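Galactonate dehydratase (Zobellia galactanivorans, PDB 5OLC) belongs to the enolase superfamily, in the mandelate racemase and muconate lactonizing enzyme group, and has a TIM-barrel-like C-terminal domain. Local coordinates at residues A[133-145]-A[333-345]. Sequence-based numbering, arbitrary orientation.
Sequences KNPIIEPYATGLY and LPTMELDRTENAL
Tyr140 to Thr142 run parallel to Glu337 to Asp339 as adjoining strands; the axes of these short strands approach to 5.2 Å and lie 43° apart, with Tyr140 N giving a hydrogen bond to Met336 O and Leu338 N one to Tyr140 O (3.2 Å). Before the strands pair, Glu138 N donates a hydrogen bond to Pro334 O at 2.8 Å. On one face of the sheet the Tyr140 ring, set by a chi1 of 59° that puts CG between backbone N and carbonyl carbon, lies against the start of the partner strand: Glu337 CA sits over the ring face toward its rim, a CH-pi contact 4.0 Å from the centroid, while Thr335 OG1 approaches the ring edge. The extended Glu337 chain continues past the phenol, and its CG meets Thr142 CG2 at 3.6 Å; its carboxylate OE1 forms a salt bridge with Lys172. Leu338, on the face that Ala141 shares, lies alongside Pro139; ahead of the paired residues Ile137 CD1 reaches Met336 CG at 3.5 Å, beside helix 309-321. At the far end Asp339 OD1 accepts a hydrogen bond from Thr341 OG1 at 2.7 Å, on its syn side, and OD2 pairs with Arg37. The contact thus joins the first and last parallel strands, consistent with closure of the barrel. Lys172 and Arg37 probably help fix where the Glu337 and Asp339 carboxylates sit.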
loop_
_atom_site.group_PDB
_atom_site.type_symbol
_atom_site.label_atom_id
_atom_site.label_comp_id
_atom_site.label_asym_id
_atom_site.label_seq_id
_atom_site.Cartn_x
_atom_site.Cartn_y
_atom_site.Cartn_z
ATOM N N LYS A 133 35.391 -1.286 17.442
ATOM C CA LYS A 133 35.223 -0.220 16.464
ATOM C C LYS A 133 35.438 1.114 17.154
ATOM O O LYS A 133 35.946 2.054 16.533
ATOM C CB LYS A 133 33.818 -0.272 15.852
ATOM C CG LYS A 133 33.736 -1.070 14.575
ATOM C CD LYS A 133 33.513 -2.540 14.797
ATOM C CE LYS A 133 32.911 -3.194 13.588
ATOM N NZ LYS A 133 32.166 -4.415 13.960
ATOM N N ASN A 134 35.060 1.177 18.453
ATOM C CA ASN A 134 35.142 2.354 19.312
ATOM C C ASN A 134 35.826 1.981 20.641
ATOM O O ASN A 134 35.179 1.388 21.521
ATOM C CB ASN A 134 33.737 2.918 19.567
ATOM C CG ASN A 134 32.828 2.960 18.360
ATOM O OD1 ASN A 134 31.722 2.406 18.375
ATOM N ND2 ASN A 134 33.264 3.627 17.294
ATOM N N PRO A 135 37.142 2.284 20.797
ATOM C CA PRO A 135 37.839 1.926 22.051
ATOM C C PRO A 135 37.459 2.809 23.231
ATOM O O PRO A 135 37.699 2.459 24.380
ATOM C CB PRO A 135 39.310 2.066 21.680
ATOM C CG PRO A 135 39.330 3.099 20.614
ATOM C CD PRO A 135 38.053 2.953 19.842
ATOM N N ILE A 136 36.891 3.973 22.925
ATOM C CA ILE A 136 36.420 4.966 23.883
ATOM C C ILE A 136 34.966 5.262 23.533
ATOM O O ILE A 136 34.624 5.361 22.352
ATOM C CB ILE A 136 37.325 6.243 23.893
ATOM C CG1 ILE A 136 38.739 5.914 24.430
ATOM C CG2 ILE A 136 36.699 7.406 24.691
ATOM C CD1 ILE A 136 39.790 5.749 23.342
ATOM N N ILE A 137 34.105 5.294 24.558
ATOM C CA ILE A 137 32.680 5.582 24.433
ATOM C C ILE A 137 32.324 6.641 25.514
ATOM O O ILE A 137 32.934 6.634 26.577
ATOM C CB ILE A 137 31.760 4.301 24.378
ATOM C CG1 ILE A 137 30.884 4.140 25.594
ATOM C CG2 ILE A 137 32.491 2.995 24.098
ATOM C CD1 ILE A 137 29.548 4.581 25.339
ATOM N N GLU A 138 31.415 7.584 25.215
ATOM C CA GLU A 138 31.031 8.646 26.150
ATOM C C GLU A 138 29.586 8.427 26.650
ATOM O O GLU A 138 28.632 8.824 25.977
ATOM C CB GLU A 138 31.292 10.067 25.582
ATOM C CG GLU A 138 30.660 10.392 24.237
ATOM C CD GLU A 138 30.647 11.866 23.881
ATOM O OE1 GLU A 138 29.642 12.316 23.283
ATOM O OE2 GLU A 138 31.634 12.571 24.194
ATOM N N PRO A 139 29.394 7.736 27.796
ATOM C CA PRO A 139 28.019 7.438 28.236
ATOM C C PRO A 139 27.257 8.624 28.815
ATOM O O PRO A 139 27.860 9.660 29.116
ATOM C CB PRO A 139 28.210 6.312 29.255
ATOM C CG PRO A 139 29.557 6.541 29.812
ATOM C CD PRO A 139 30.393 7.164 28.722
ATOM N N TYR A 140 25.928 8.474 28.947
ATOM C CA TYR A 140 25.078 9.503 29.534
ATOM C C TYR A 140 24.655 9.119 30.951
ATOM O O TYR A 140 24.551 7.924 31.276
ATOM C CB TYR A 140 23.881 9.870 28.640
ATOM C CG TYR A 140 22.941 8.729 28.301
ATOM C CD1 TYR A 140 23.152 7.934 27.178
ATOM C CD2 TYR A 140 21.776 8.518 29.035
ATOM C CE1 TYR A 140 22.269 6.906 26.838
ATOM C CE2 TYR A 140 20.883 7.496 28.701
ATOM C CZ TYR A 140 21.135 6.689 27.603
ATOM O OH TYR A 140 20.265 5.681 27.259
ATOM N N ALA A 141 24.457 10.140 31.801
ATOM C CA ALA A 141 24.066 9.964 33.189
ATOM C C ALA A 141 22.535 10.002 33.322
ATOM O O ALA A 141 21.925 10.991 32.916
ATOM C CB ALA A 141 24.702 11.053 34.039
ATOM N N THR A 142 21.921 8.932 33.886
ATOM C CA THR A 142 20.470 8.868 34.107
ATOM C C THR A 142 20.130 9.296 35.553
ATOM O O THR A 142 20.710 8.756 36.502
ATOM C CB THR A 142 19.886 7.497 33.714
ATOM O OG1 THR A 142 20.448 6.476 34.532
ATOM C CG2 THR A 142 20.084 7.164 32.256
ATOM N N GLY A 143 19.215 10.269 35.694
ATOM C CA GLY A 143 18.811 10.818 36.989
ATOM C C GLY A 143 17.351 11.205 37.153
ATOM O O GLY A 143 16.982 12.374 36.973
ATOM N N LEU A 144 16.523 10.215 37.568
ATOM C CA LEU A 144 15.070 10.321 37.813
ATOM C C LEU A 144 14.714 10.980 39.153
ATOM O O LEU A 144 15.545 10.987 40.067
ATOM C CB LEU A 144 14.332 8.941 37.670
ATOM C CG LEU A 144 14.922 7.579 38.164
ATOM C CD1 LEU A 144 15.947 7.003 37.215
ATOM C CD2 LEU A 144 15.380 7.598 39.612
ATOM N N TYR A 145 13.467 11.494 39.278
ATOM C CA TYR A 145 12.949 12.111 40.507
ATOM C C TYR A 145 12.328 11.047 41.437
ATOM O O TYR A 145 11.581 11.354 42.370
ATOM C CB TYR A 145 11.957 13.259 40.196
ATOM C CG TYR A 145 10.815 12.893 39.272
ATOM C CD1 TYR A 145 9.765 12.091 39.711
ATOM C CD2 TYR A 145 10.746 13.408 37.982
ATOM C CE1 TYR A 145 8.719 11.741 38.862
ATOM C CE2 TYR A 145 9.689 13.090 37.133
ATOM C CZ TYR A 145 8.675 12.256 37.578
ATOM O OH TYR A 145 7.625 11.942 36.749
ATOM N N LEU A 333 32.188 9.692 18.587
ATOM C CA LEU A 333 32.125 8.931 19.842
ATOM C C LEU A 333 30.723 8.435 20.198
ATOM O O LEU A 333 29.825 9.263 20.376
ATOM C CB LEU A 333 32.704 9.713 21.044
ATOM C CG LEU A 333 34.217 9.817 21.171
ATOM C CD1 LEU A 333 34.584 10.790 22.256
ATOM C CD2 LEU A 333 34.855 8.467 21.454
ATOM N N PRO A 334 30.537 7.107 20.404
ATOM C CA PRO A 334 29.202 6.592 20.758
ATOM C C PRO A 334 28.835 6.798 22.222
ATOM O O PRO A 334 29.722 7.072 23.023
ATOM C CB PRO A 334 29.323 5.106 20.441
ATOM C CG PRO A 334 30.735 4.798 20.699
ATOM C CD PRO A 334 31.504 6.003 20.258
ATOM N N THR A 335 27.528 6.647 22.570
ATOM C CA THR A 335 27.010 6.726 23.951
ATOM C C THR A 335 26.321 5.409 24.349
ATOM O O THR A 335 25.991 4.586 23.486
ATOM C CB THR A 335 26.024 7.898 24.184
ATOM O OG1 THR A 335 24.783 7.652 23.516
ATOM C CG2 THR A 335 26.593 9.257 23.817
ATOM N N MET A 336 26.094 5.234 25.665
ATOM C CA MET A 336 25.394 4.096 26.260
ATOM C C MET A 336 24.758 4.517 27.581
ATOM O O MET A 336 25.141 5.555 28.135
ATOM C CB MET A 336 26.321 2.889 26.436
ATOM C CG MET A 336 27.296 3.032 27.578
ATOM S SD MET A 336 28.165 1.506 27.900
ATOM C CE MET A 336 28.956 1.942 29.344
ATOM N N GLU A 337 23.794 3.726 28.087
ATOM C CA GLU A 337 23.112 4.062 29.333
ATOM C C GLU A 337 23.937 3.726 30.573
ATOM O O GLU A 337 24.139 2.552 30.896
ATOM C CB GLU A 337 21.698 3.444 29.404
ATOM C CG GLU A 337 20.816 4.074 30.473
ATOM C CD GLU A 337 19.323 3.829 30.384
ATOM O OE1 GLU A 337 18.792 3.709 29.254
ATOM O OE2 GLU A 337 18.667 3.845 31.451
ATOM N N LEU A 338 24.373 4.775 31.286
ATOM C CA LEU A 338 25.119 4.615 32.523
ATOM C C LEU A 338 24.279 5.098 33.709
ATOM O O LEU A 338 24.235 6.305 33.979
ATOM C CB LEU A 338 26.474 5.343 32.443
ATOM C CG LEU A 338 27.528 4.969 33.492
ATOM C CD1 LEU A 338 28.122 3.580 33.239
ATOM C CD2 LEU A 338 28.630 5.979 33.508
ATOM N N ASP A 339 23.582 4.150 34.392
ATOM C CA ASP A 339 22.740 4.420 35.567
ATOM C C ASP A 339 23.570 5.040 36.687
ATOM O O ASP A 339 24.503 4.403 37.178
ATOM C CB ASP A 339 22.033 3.135 36.054
ATOM C CG ASP A 339 21.103 3.313 37.249
ATOM O OD1 ASP A 339 20.430 4.364 37.330
ATOM O OD2 ASP A 339 21.027 2.385 38.087
ATOM N N ARG A 340 23.273 6.296 37.056
ATOM C CA ARG A 340 24.043 6.986 38.101
ATOM C C ARG A 340 23.279 7.131 39.443
ATOM O O ARG A 340 23.752 7.811 40.362
ATOM C CB ARG A 340 24.579 8.346 37.599
ATOM C CG ARG A 340 25.566 8.297 36.419
ATOM C CD ARG A 340 26.607 7.181 36.468
ATOM N NE ARG A 340 27.537 7.299 37.591
ATOM C CZ ARG A 340 28.145 6.269 38.172
ATOM N NH1 ARG A 340 27.914 5.030 37.755
ATOM N NH2 ARG A 340 28.970 6.468 39.189
ATOM N N THR A 341 22.128 6.441 39.560
ATOM C CA THR A 341 21.285 6.439 40.759
ATOM C C THR A 341 21.940 5.616 41.887
ATOM O O THR A 341 23.036 5.063 41.707
ATOM C CB THR A 341 19.861 5.925 40.421
ATOM O OG1 THR A 341 19.927 4.565 39.990
ATOM C CG2 THR A 341 19.143 6.787 39.380
ATOM N N GLU A 342 21.262 5.541 43.051
ATOM C CA GLU A 342 21.737 4.783 44.205
ATOM C C GLU A 342 21.507 3.298 43.959
ATOM O O GLU A 342 20.359 2.865 43.799
ATOM C CB GLU A 342 21.048 5.257 45.495
ATOM C CG GLU A 342 21.838 6.321 46.240
ATOM C CD GLU A 342 21.629 7.768 45.825
ATOM O OE1 GLU A 342 21.038 8.532 46.624
ATOM O OE2 GLU A 342 22.142 8.162 44.752
ATOM N N ASN A 343 22.606 2.532 43.874
ATOM C CA ASN A 343 22.533 1.097 43.626
ATOM C C ASN A 343 23.679 0.334 44.265
ATOM O O ASN A 343 24.788 0.262 43.727
ATOM C CB ASN A 343 22.410 0.791 42.135
ATOM C CG ASN A 343 21.823 -0.559 41.813
ATOM O OD1 ASN A 343 21.877 -1.518 42.594
ATOM N ND2 ASN A 343 21.329 -0.681 40.595
ATOM N N ALA A 344 23.383 -0.253 45.423
ATOM C CA ALA A 344 24.321 -1.048 46.187
ATOM C C ALA A 344 24.552 -2.404 45.521
ATOM O O ALA A 344 25.641 -2.942 45.650
ATOM C CB ALA A 344 23.813 -1.233 47.605
ATOM N N LEU A 345 23.562 -2.953 44.796
ATOM C CA LEU A 345 23.730 -4.257 44.130
ATOM C C LEU A 345 24.659 -4.143 42.933
ATOM O O LEU A 345 25.426 -5.062 42.640
ATOM C CB LEU A 345 22.388 -4.832 43.714
ATOM C CG LEU A 345 21.324 -4.710 44.769
ATOM C CD1 LEU A 345 20.140 -4.006 44.229
ATOM C CD2 LEU A 345 20.965 -6.046 45.353
#